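Local coordinates for catalase (Pseudomonas syringae, PDB 1M7S), which breaks hydrogen peroxide down into water and oxygen with a bound heme, protecting the cell from the toxic effects of the peroxide, at residues G184-D189 and N239-A244; I448-L453 and S473-L478; P138-A143 and F159-H164. One frame throughout, in Å; residues are numbered along the deposited sequence.

Interaction 1 (G184-D189 and N239-A244); sequences GYRFMD and NDLVGA
Arg186 grips the carboxylate of Asp240 side-on in a two-pronged salt bridge that ties the loop 184-189 to the helix segment 239-244. Arg186 NE donates to Asp240 OD1 at 3.0 Å in an almost straight bond (N-H...O 177°), and Arg186 NH2 donates to Asp240 OD2 at 2.8 Å. Both oxygens lie in or close to the guanidinium plane, but the carboxylate is turned 39° against it: NE comes to OD1 from above the carboxylate plane, whereas NH2 approaches OD2 from the syn side, also tilted out of the plane. The guanidinium is sandwiched. Ala244 CB sits over one face, 3.5 Å from Arg186 NH1, and Phe187 CZ covers the opposite face toward its rim. Asp240 OD1 has a second donor, a water 2.8 Å away that itself accepts from Tyr185 N at 2.7 Å, so the loop backbone is linked to the same carboxylate oxygen. Beside the polar grip, Arg186 CG packs on Leu241 CD1 at 3.9 Å, and the Tyr185 ring touches Leu241 CD2 through its CD2 atom at 4.3 Å.

The bend of the Arg186 chain at chi3 (-70°) sets NE toward Asp240. In the second shell, the bond from Phe187 N to Gly184 O closes the loop's turn, and Ser214 and Gln216 both donate to Arg186 O. Arg186 NH1 also forms a long, weak ion pair with Asp249. Tyr185 stacks on Phe89 of strand 82-90 and touches Thr56 of strand 55-64; Leu241 reaches the same two strands, so the contact joins the loop ahead of strand 190-191 and helix 236-246 over one part of the antiparallel beta-barrel sheet of the catalase fold.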
loop_
_atom_site.group_PDB
_atom_site.type_symbol
_atom_site.label_atom_id
_atom_site.label_comp_id
_atom_site.label_asym_id
_atom_site.label_seq_id
_atom_site.Cartn_x
_atom_site.Cartn_y
_atom_site.Cartn_z
ATOM N N GLY A 184 -4.958 2.204 36.658
ATOM C CA GLY A 184 -4.228 1.140 35.967
ATOM C C GLY A 184 -5.235 0.262 35.222
ATOM O O GLY A 184 -6.363 0.080 35.704
ATOM N N TYR A 185 -4.793 -0.419 34.210
ATOM C CA TYR A 185 -5.662 -1.361 33.474
ATOM C C TYR A 185 -6.033 -2.551 34.381
ATOM O O TYR A 185 -7.128 -3.122 34.256
ATOM C CB TYR A 185 -4.976 -1.900 32.237
ATOM C CG TYR A 185 -4.790 -0.887 31.117
ATOM C CD1 TYR A 185 -5.885 -0.161 30.650
ATOM C CD2 TYR A 185 -3.546 -0.794 30.513
ATOM C CE1 TYR A 185 -5.727 0.722 29.595
ATOM C CE2 TYR A 185 -3.381 0.071 29.428
ATOM C CZ TYR A 185 -4.461 0.806 29.009
ATOM O OH TYR A 185 -4.277 1.689 27.954
ATOM N N ARG A 186 -5.157 -2.819 35.353
ATOM C CA ARG A 186 -5.415 -3.872 36.326
ATOM C C ARG A 186 -6.540 -3.483 37.287
ATOM O O ARG A 186 -7.095 -4.369 37.929
ATOM C CB ARG A 186 -4.170 -4.091 37.253
ATOM C CG ARG A 186 -2.944 -4.530 36.465
ATOM C CD ARG A 186 -1.813 -4.923 37.471
ATOM N NE ARG A 186 -1.319 -3.709 38.121
ATOM C CZ ARG A 186 -0.813 -3.698 39.342
ATOM N NH1 ARG A 186 -0.802 -4.871 40.002
ATOM N NH2 ARG A 186 -0.337 -2.585 39.893
ATOM N N PHE A 187 -6.885 -2.231 37.421
ATOM C CA PHE A 187 -7.877 -1.697 38.316
ATOM C C PHE A 187 -9.123 -1.189 37.585
ATOM O O PHE A 187 -9.693 -0.195 37.999
ATOM C CB PHE A 187 -7.247 -0.585 39.185
ATOM C CG PHE A 187 -5.998 -1.104 39.862
ATOM C CD1 PHE A 187 -4.756 -0.643 39.444
ATOM C CD2 PHE A 187 -6.058 -2.045 40.865
ATOM C CE1 PHE A 187 -3.584 -1.096 40.021
ATOM C CE2 PHE A 187 -4.890 -2.528 41.454
ATOM C CZ PHE A 187 -3.650 -2.065 41.036
ATOM N N MET A 188 -9.497 -1.891 36.539
ATOM C CA MET A 188 -10.721 -1.579 35.825
ATOM C C MET A 188 -11.444 -2.889 35.484
ATOM O O MET A 188 -10.794 -3.906 35.221
ATOM C CB MET A 188 -10.565 -0.802 34.521
ATOM C CG MET A 188 -9.920 -1.460 33.329
ATOM S SD MET A 188 -9.576 -0.216 32.022
ATOM C CE MET A 188 -9.451 -1.426 30.684
ATOM N N ASP A 189 -12.746 -2.762 35.297
ATOM C CA ASP A 189 -13.489 -3.927 34.816
ATOM C C ASP A 189 -13.487 -3.897 33.289
ATOM O O ASP A 189 -13.010 -2.962 32.675
ATOM C CB ASP A 189 -14.938 -3.891 35.304
ATOM C CG ASP A 189 -15.173 -4.346 36.722
ATOM O OD1 ASP A 189 -14.228 -4.714 37.442
ATOM O OD2 ASP A 189 -16.378 -4.332 37.126
ATOM N N ASN A 239 3.196 1.305 32.101
ATOM C CA ASN A 239 4.191 1.047 33.147
ATOM C C ASN A 239 3.627 0.185 34.271
ATOM O O ASN A 239 4.312 -0.727 34.760
ATOM C CB ASN A 239 4.644 2.386 33.754
ATOM C CG ASN A 239 5.934 2.846 33.084
ATOM O OD1 ASN A 239 6.874 2.027 33.027
ATOM N ND2 ASN A 239 5.913 4.093 32.662
ATOM N N ASP A 240 2.442 0.528 34.752
ATOM C CA ASP A 240 1.754 -0.202 35.813
ATOM C C ASP A 240 1.539 -1.674 35.448
ATOM O O ASP A 240 1.747 -2.564 36.281
ATOM C CB ASP A 240 0.390 0.426 36.097
ATOM C CG ASP A 240 -0.441 -0.405 37.087
ATOM O OD1 ASP A 240 -1.364 -1.126 36.630
ATOM O OD2 ASP A 240 -0.152 -0.313 38.289
ATOM N N LEU A 241 1.118 -1.944 34.218
ATOM C CA LEU A 241 0.818 -3.304 33.794
ATOM C C LEU A 241 2.065 -4.108 33.531
ATOM O O LEU A 241 2.178 -5.237 34.046
ATOM C CB LEU A 241 -0.119 -3.328 32.586
ATOM C CG LEU A 241 -0.498 -4.701 32.022
ATOM C CD1 LEU A 241 -1.195 -5.510 33.140
ATOM C CD2 LEU A 241 -1.415 -4.537 30.815
ATOM N N VAL A 242 2.999 -3.577 32.724
ATOM C CA VAL A 242 4.218 -4.297 32.393
ATOM C C VAL A 242 5.027 -4.535 33.675
ATOM O O VAL A 242 5.467 -5.667 33.913
ATOM C CB VAL A 242 5.010 -3.548 31.315
ATOM C CG1 VAL A 242 6.400 -4.162 31.124
ATOM C CG2 VAL A 242 4.153 -3.444 30.047
ATOM N N GLY A 243 5.060 -3.549 34.540
ATOM C CA GLY A 243 5.669 -3.578 35.848
ATOM C C GLY A 243 5.154 -4.709 36.730
ATOM O O GLY A 243 5.972 -5.476 37.285
ATOM N N ALA A 244 3.828 -4.795 36.868
ATOM C CA ALA A 244 3.200 -5.826 37.694
ATOM C C ALA A 244 3.552 -7.202 37.193
ATOM O O ALA A 244 3.905 -8.084 37.986
ATOM C CB ALA A 244 1.689 -5.623 37.678
HETATM O O HOH W 1 -2.124 -0.879 33.964
#

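Interaction 2 (I448-L453 and S473-L478); sequences IMLSYL and SKVKSL. Unlike the reference sequence in segment 448-453: Tyr452 (reference Val).
Ile448 meets the tip of Leu478 with its CG1 methylene, 3.9 Å from Leu478 CD1, although the Ile448 side chain leaves its helix on the side away from segment 473-478. The two chains cross at a slant, and the same Leu478 methyl also comes close to Ile448 CA, so the leucine tip lies against backbone as well as side chain. Next to touch is Leu450, which points at the partner helix: its CB packs on Val475 CG2 at 3.6 Å, and its CD1 also lies near that methyl. Val475 CG1, anti to the valine's own backbone N (chi1 172°), rests instead on the Leu450 carbonyl, 3.7 Å from Leu450 O. One valine thus covers both the side chain and the peptide of Leu450.

The two helix segments come within 8.2 Å of each other at their axes and cross at -61°. They belong to helices 443-456 and 472-480 of the C-terminal alpha-helical region of catalase, where helix 458-467 lies between them in sequence and adds Val464 and Ala465 against Leu450.

At Ser451 the backbones come nearest, its CA standing 4.9 Å from that of Val475, an approach that a small side chain permits. Ser451 CB touches Leu478 CB at 3.6 Å and Val475 O at 3.8 Å. Its hydroxyl turns back into its own helix: with OG between the backbone N and the carbonyl carbon (chi1 76°), it donates to Ile448 O at 2.7 Å. That carbonyl already accepts from Tyr452 N, so it carries two bonds, and the buried serine hydroxyl is satisfied without a partner on segment 473-478. Leu482, beyond helix 472-480, also packs on Ser451, while Ile448 touches Arg380 of the third subunit.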
loop_
_atom_site.group_PDB
_atom_site.type_symbol
_atom_site.label_atom_id
_atom_site.label_comp_id
_atom_site.label_asym_id
_atom_site.label_seq_id
_atom_site.Cartn_x
_atom_site.Cartn_y
_atom_site.Cartn_z
ATOM N N ILE A 448 -28.854 22.751 25.476
ATOM C CA ILE A 448 -29.531 21.479 25.143
ATOM C C ILE A 448 -28.847 20.332 25.886
ATOM O O ILE A 448 -29.498 19.436 26.432
ATOM C CB ILE A 448 -29.550 21.260 23.648
ATOM C CG1 ILE A 448 -30.621 22.179 22.996
ATOM C CG2 ILE A 448 -29.844 19.777 23.326
ATOM C CD1 ILE A 448 -30.422 22.063 21.462
ATOM N N MET A 449 -27.520 20.315 25.867
ATOM C CA MET A 449 -26.754 19.334 26.632
ATOM C C MET A 449 -27.161 19.375 28.097
ATOM O O MET A 449 -27.305 18.291 28.695
ATOM C CB MET A 449 -25.256 19.611 26.537
ATOM C CG MET A 449 -24.607 19.131 25.234
ATOM S SD MET A 449 -24.881 17.420 24.727
ATOM C CE MET A 449 -24.410 16.529 26.202
ATOM N N LEU A 450 -27.245 20.569 28.675
ATOM C CA LEU A 450 -27.633 20.713 30.091
ATOM C C LEU A 450 -29.010 20.167 30.373
ATOM O O LEU A 450 -29.286 19.574 31.431
ATOM C CB LEU A 450 -27.527 22.215 30.447
ATOM C CG LEU A 450 -26.077 22.709 30.596
ATOM C CD1 LEU A 450 -26.057 24.220 30.836
ATOM C CD2 LEU A 450 -25.271 21.984 31.667
ATOM N N SER A 451 -29.926 20.339 29.412
ATOM C CA SER A 451 -31.295 19.823 29.573
ATOM C C SER A 451 -31.272 18.306 29.684
ATOM O O SER A 451 -32.054 17.712 30.451
ATOM C CB SER A 451 -32.231 20.301 28.459
ATOM O OG SER A 451 -32.063 19.635 27.216
ATOM N N TYR A 452 -30.367 17.664 28.920
ATOM C CA TYR A 452 -30.238 16.201 29.040
ATOM C C TYR A 452 -29.809 15.793 30.423
ATOM O O TYR A 452 -30.358 14.868 31.023
ATOM C CB TYR A 452 -29.264 15.651 27.990
ATOM C CG TYR A 452 -29.697 15.932 26.552
ATOM C CD1 TYR A 452 -28.724 15.873 25.541
ATOM C CD2 TYR A 452 -31.014 16.142 26.184
ATOM C CE1 TYR A 452 -29.091 16.080 24.223
ATOM C CE2 TYR A 452 -31.385 16.380 24.872
ATOM C CZ TYR A 452 -30.412 16.335 23.885
ATOM O OH TYR A 452 -30.745 16.570 22.580
ATOM N N LEU A 453 -28.836 16.478 31.021
ATOM C CA LEU A 453 -28.324 16.195 32.342
ATOM C C LEU A 453 -29.387 16.508 33.397
ATOM O O LEU A 453 -29.574 15.756 34.358
ATOM C CB LEU A 453 -27.066 17.029 32.580
ATOM C CG LEU A 453 -25.921 16.855 31.555
ATOM C CD1 LEU A 453 -24.694 17.626 32.070
ATOM C CD2 LEU A 453 -25.633 15.367 31.401
ATOM N N SER A 473 -32.894 28.750 33.558
ATOM C CA SER A 473 -34.311 28.818 33.197
ATOM C C SER A 473 -34.544 28.197 31.824
ATOM O O SER A 473 -35.542 27.493 31.622
ATOM C CB SER A 473 -34.796 30.276 33.297
ATOM O OG SER A 473 -34.289 30.994 32.176
ATOM N N LYS A 474 -33.655 28.380 30.858
ATOM C CA LYS A 474 -33.784 27.757 29.542
ATOM C C LYS A 474 -33.558 26.239 29.680
ATOM O O LYS A 474 -34.292 25.446 29.073
ATOM C CB LYS A 474 -32.798 28.339 28.540
ATOM C CG LYS A 474 -32.857 27.722 27.158
ATOM C CD LYS A 474 -34.040 28.201 26.329
ATOM C CE LYS A 474 -34.016 27.558 24.962
ATOM N NZ LYS A 474 -35.342 27.308 24.350
ATOM N N VAL A 475 -32.587 25.886 30.545
ATOM C CA VAL A 475 -32.365 24.439 30.766
ATOM C C VAL A 475 -33.628 23.782 31.287
ATOM O O VAL A 475 -34.040 22.702 30.849
ATOM C CB VAL A 475 -31.215 24.219 31.750
ATOM C CG1 VAL A 475 -31.035 22.779 32.202
ATOM C CG2 VAL A 475 -29.930 24.758 31.117
ATOM N N LYS A 476 -34.225 24.349 32.350
ATOM C CA LYS A 476 -35.445 23.782 32.884
ATOM C C LYS A 476 -36.578 23.706 31.875
ATOM O O LYS A 476 -37.247 22.675 31.875
ATOM C CB LYS A 476 -35.904 24.570 34.120
ATOM C CG LYS A 476 -34.979 24.294 35.300
ATOM C CD LYS A 476 -35.484 25.097 36.484
ATOM C CE LYS A 476 -34.470 25.050 37.624
ATOM N NZ LYS A 476 -35.132 25.494 38.884
ATOM N N SER A 477 -36.791 24.698 31.028
ATOM C CA SER A 477 -37.899 24.629 30.074
ATOM C C SER A 477 -37.633 23.651 28.950
ATOM O O SER A 477 -38.559 22.908 28.531
ATOM C CB SER A 477 -38.302 26.012 29.585
ATOM O OG SER A 477 -37.499 26.468 28.514
ATOM N N LEU A 478 -36.398 23.585 28.461
ATOM C CA LEU A 478 -36.045 22.529 27.520
ATOM C C LEU A 478 -36.263 21.173 28.214
ATOM O O LEU A 478 -36.941 20.318 27.647
ATOM C CB LEU A 478 -34.610 22.654 27.026
ATOM C CG LEU A 478 -34.237 23.759 26.052
ATOM C CD1 LEU A 478 -32.715 23.727 25.835
ATOM C CD2 LEU A 478 -34.846 23.667 24.662
#

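Interaction 3 (P138-A143 and F159-H164); sequences PDMVHA and FDFFSH
This is a buried, apolar helix-helix contact between segments 138-143 and 159-164, in the stretch of chain between the barrel strands 117-124 and 190-191. The segment axes run roughly antiparallel, at 145°, with a closest approach of 9.6 Å. Phe161 is the centre of the packing. Its CG is anti to the backbone N (chi1 177°), and the ring reaches across to three residues of the other helix. Ala143 CB meets Phe161 CB at 3.6 Å, near the root of the side chain; farther out, Phe161 CE1 touches Asp139 CB at 3.6 Å and Phe161 CE2 lies 3.7 Å from Met140 CA. The carbonyl carbon of Asp139 stands over one ring face, offset toward the rim. Met140 also bridges to the next aromatic: its CG meets Phe162 CZ at 3.7 Å, coming to that ring obliquely, while Phe161 CD2 lies over a face of the same ring.

Of the Asp139 side chain it is CB that touches Phe161; the carboxylate turns away to salt bridges with Lys136 and with Lys37 of the second subunit. Met140 lies about 6 Å from the heme by its side chain. Phe162 also packs on Met449 of helix 443-456 and Leu172 of helix 169-176, so helix 155-163 touches helix 137-144, helix 169-176 and the C-terminal helix 443-456.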
loop_
_atom_site.group_PDB
_atom_site.type_symbol
_atom_site.label_atom_id
_atom_site.label_comp_id
_atom_site.label_asym_id
_atom_site.label_seq_id
_atom_site.Cartn_x
_atom_site.Cartn_y
_atom_site.Cartn_z
ATOM N N PRO A 138 -18.422 7.069 12.591
ATOM C CA PRO A 138 -17.474 7.992 11.979
ATOM C C PRO A 138 -17.762 9.414 12.421
ATOM O O PRO A 138 -16.841 10.118 12.794
ATOM C CB PRO A 138 -17.574 7.809 10.453
ATOM C CG PRO A 138 -18.016 6.337 10.462
ATOM C CD PRO A 138 -19.123 6.279 11.572
ATOM N N ASP A 139 -19.044 9.789 12.512
ATOM C CA ASP A 139 -19.396 11.153 12.941
ATOM C C ASP A 139 -18.970 11.388 14.395
ATOM O O ASP A 139 -18.372 12.398 14.743
ATOM C CB ASP A 139 -20.901 11.412 12.865
ATOM C CG ASP A 139 -21.407 11.233 11.442
ATOM O OD1 ASP A 139 -22.221 10.306 11.175
ATOM O OD2 ASP A 139 -20.940 12.058 10.623
ATOM N N MET A 140 -19.317 10.428 15.250
ATOM C CA MET A 140 -18.966 10.471 16.673
ATOM C C MET A 140 -17.469 10.560 16.901
ATOM O O MET A 140 -16.971 11.447 17.606
ATOM C CB MET A 140 -19.558 9.232 17.407
ATOM C CG MET A 140 -19.368 9.425 18.938
ATOM S SD MET A 140 -19.316 7.798 19.726
ATOM C CE MET A 140 -17.778 7.135 19.053
ATOM N N VAL A 141 -16.668 9.694 16.257
ATOM C CA VAL A 141 -15.203 9.783 16.393
ATOM C C VAL A 141 -14.733 11.138 15.875
ATOM O O VAL A 141 -13.909 11.765 16.530
ATOM C CB VAL A 141 -14.500 8.680 15.603
ATOM C CG1 VAL A 141 -12.991 8.842 15.599
ATOM C CG2 VAL A 141 -14.910 7.311 16.217
ATOM N N HIS A 142 -15.160 11.544 14.679
ATOM C CA HIS A 142 -14.688 12.858 14.182
ATOM C C HIS A 142 -14.993 13.981 15.160
ATOM O O HIS A 142 -14.127 14.886 15.355
ATOM C CB HIS A 142 -15.409 13.162 12.838
ATOM C CG HIS A 142 -14.901 12.308 11.704
ATOM N ND1 HIS A 142 -15.324 12.447 10.409
ATOM C CD2 HIS A 142 -13.977 11.316 11.691
ATOM C CE1 HIS A 142 -14.694 11.551 9.646
ATOM N NE2 HIS A 142 -13.857 10.872 10.401
ATOM N N ALA A 143 -16.132 13.984 15.805
ATOM C CA ALA A 143 -16.479 14.997 16.802
ATOM C C ALA A 143 -15.623 14.912 18.052
ATOM O O ALA A 143 -15.338 15.966 18.597
ATOM C CB ALA A 143 -17.955 14.943 17.184
ATOM N N PHE A 159 -19.711 18.647 21.618
ATOM C CA PHE A 159 -21.014 19.022 22.204
ATOM C C PHE A 159 -21.985 19.587 21.195
ATOM O O PHE A 159 -23.198 19.421 21.370
ATOM C CB PHE A 159 -20.907 19.870 23.465
ATOM C CG PHE A 159 -20.238 19.114 24.597
ATOM C CD1 PHE A 159 -19.056 19.560 25.117
ATOM C CD2 PHE A 159 -20.870 17.975 25.112
ATOM C CE1 PHE A 159 -18.440 18.872 26.166
ATOM C CE2 PHE A 159 -20.257 17.285 26.158
ATOM C CZ PHE A 159 -19.051 17.730 26.695
ATOM N N ASP A 160 -21.508 20.074 20.070
ATOM C CA ASP A 160 -22.379 20.404 18.942
ATOM C C ASP A 160 -22.981 19.079 18.459
ATOM O O ASP A 160 -24.215 18.891 18.357
ATOM C CB ASP A 160 -21.506 21.053 17.848
ATOM C CG ASP A 160 -22.185 21.264 16.516
ATOM O OD1 ASP A 160 -23.425 21.365 16.519
ATOM O OD2 ASP A 160 -21.487 21.346 15.477
ATOM N N PHE A 161 -22.157 18.031 18.296
ATOM C CA PHE A 161 -22.665 16.711 17.865
ATOM C C PHE A 161 -23.629 16.111 18.873
ATOM O O PHE A 161 -24.801 15.804 18.561
ATOM C CB PHE A 161 -21.472 15.744 17.639
ATOM C CG PHE A 161 -21.851 14.335 17.256
ATOM C CD1 PHE A 161 -22.394 13.975 16.037
ATOM C CD2 PHE A 161 -21.704 13.358 18.225
ATOM C CE1 PHE A 161 -22.734 12.660 15.738
ATOM C CE2 PHE A 161 -22.046 12.037 17.945
ATOM C CZ PHE A 161 -22.546 11.698 16.720
ATOM N N PHE A 162 -23.170 15.984 20.125
ATOM C CA PHE A 162 -23.944 15.293 21.155
ATOM C C PHE A 162 -25.201 16.026 21.609
ATOM O O PHE A 162 -26.140 15.376 22.095
ATOM C CB PHE A 162 -23.075 14.945 22.371
ATOM C CG PHE A 162 -22.132 13.790 22.126
ATOM C CD1 PHE A 162 -20.780 13.879 22.362
ATOM C CD2 PHE A 162 -22.660 12.580 21.701
ATOM C CE1 PHE A 162 -19.930 12.761 22.184
ATOM C CE2 PHE A 162 -21.835 11.485 21.503
ATOM C CZ PHE A 162 -20.491 11.581 21.743
ATOM N N SER A 163 -25.322 17.324 21.330
ATOM C CA SER A 163 -26.589 18.045 21.508
ATOM C C SER A 163 -27.699 17.478 20.628
ATOM O O SER A 163 -28.884 17.612 20.991
ATOM C CB SER A 163 -26.418 19.552 21.246
ATOM O OG SER A 163 -26.262 19.860 19.874
ATOM N N HIS A 164 -27.434 16.731 19.543
ATOM C CA HIS A 164 -28.435 16.038 18.770
ATOM C C HIS A 164 -28.570 14.571 19.177
ATOM O O HIS A 164 -29.261 13.784 18.524
ATOM C CB HIS A 164 -28.007 16.033 17.273
ATOM C CG HIS A 164 -27.716 17.408 16.736
ATOM N ND1 HIS A 164 -26.502 18.013 16.999
ATOM C CD2 HIS A 164 -28.449 18.288 15.997
ATOM C CE1 HIS A 164 -26.480 19.224 16.447
ATOM N NE2 HIS A 164 -27.641 19.387 15.843
#

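Along the chain interaction 3 comes first, then interaction 1, then interaction 2, each closing before the next opens. Interactions 2 and 3 are neighbours, their centres 18 Å apart: Tyr452 OH lies 2.7 Å from Ser163 O in a probable hydrogen bond, and Met449 SD packs on the backbone of Phe162 and Ser163, so helix 443-456 sits against helix 155-163. Interaction 1 stands apart beside the barrel, its nearest atoms about 17 Å from interaction 3 and about 22 Å from interaction 2. Interactions 1 and 3 each bring a side chain within about 10 Å of the heme, whereas interaction 2 lies away in the C-terminal helices; interactions 1 and 3 both touch the second subunit, and interactions 2 and 3 the third.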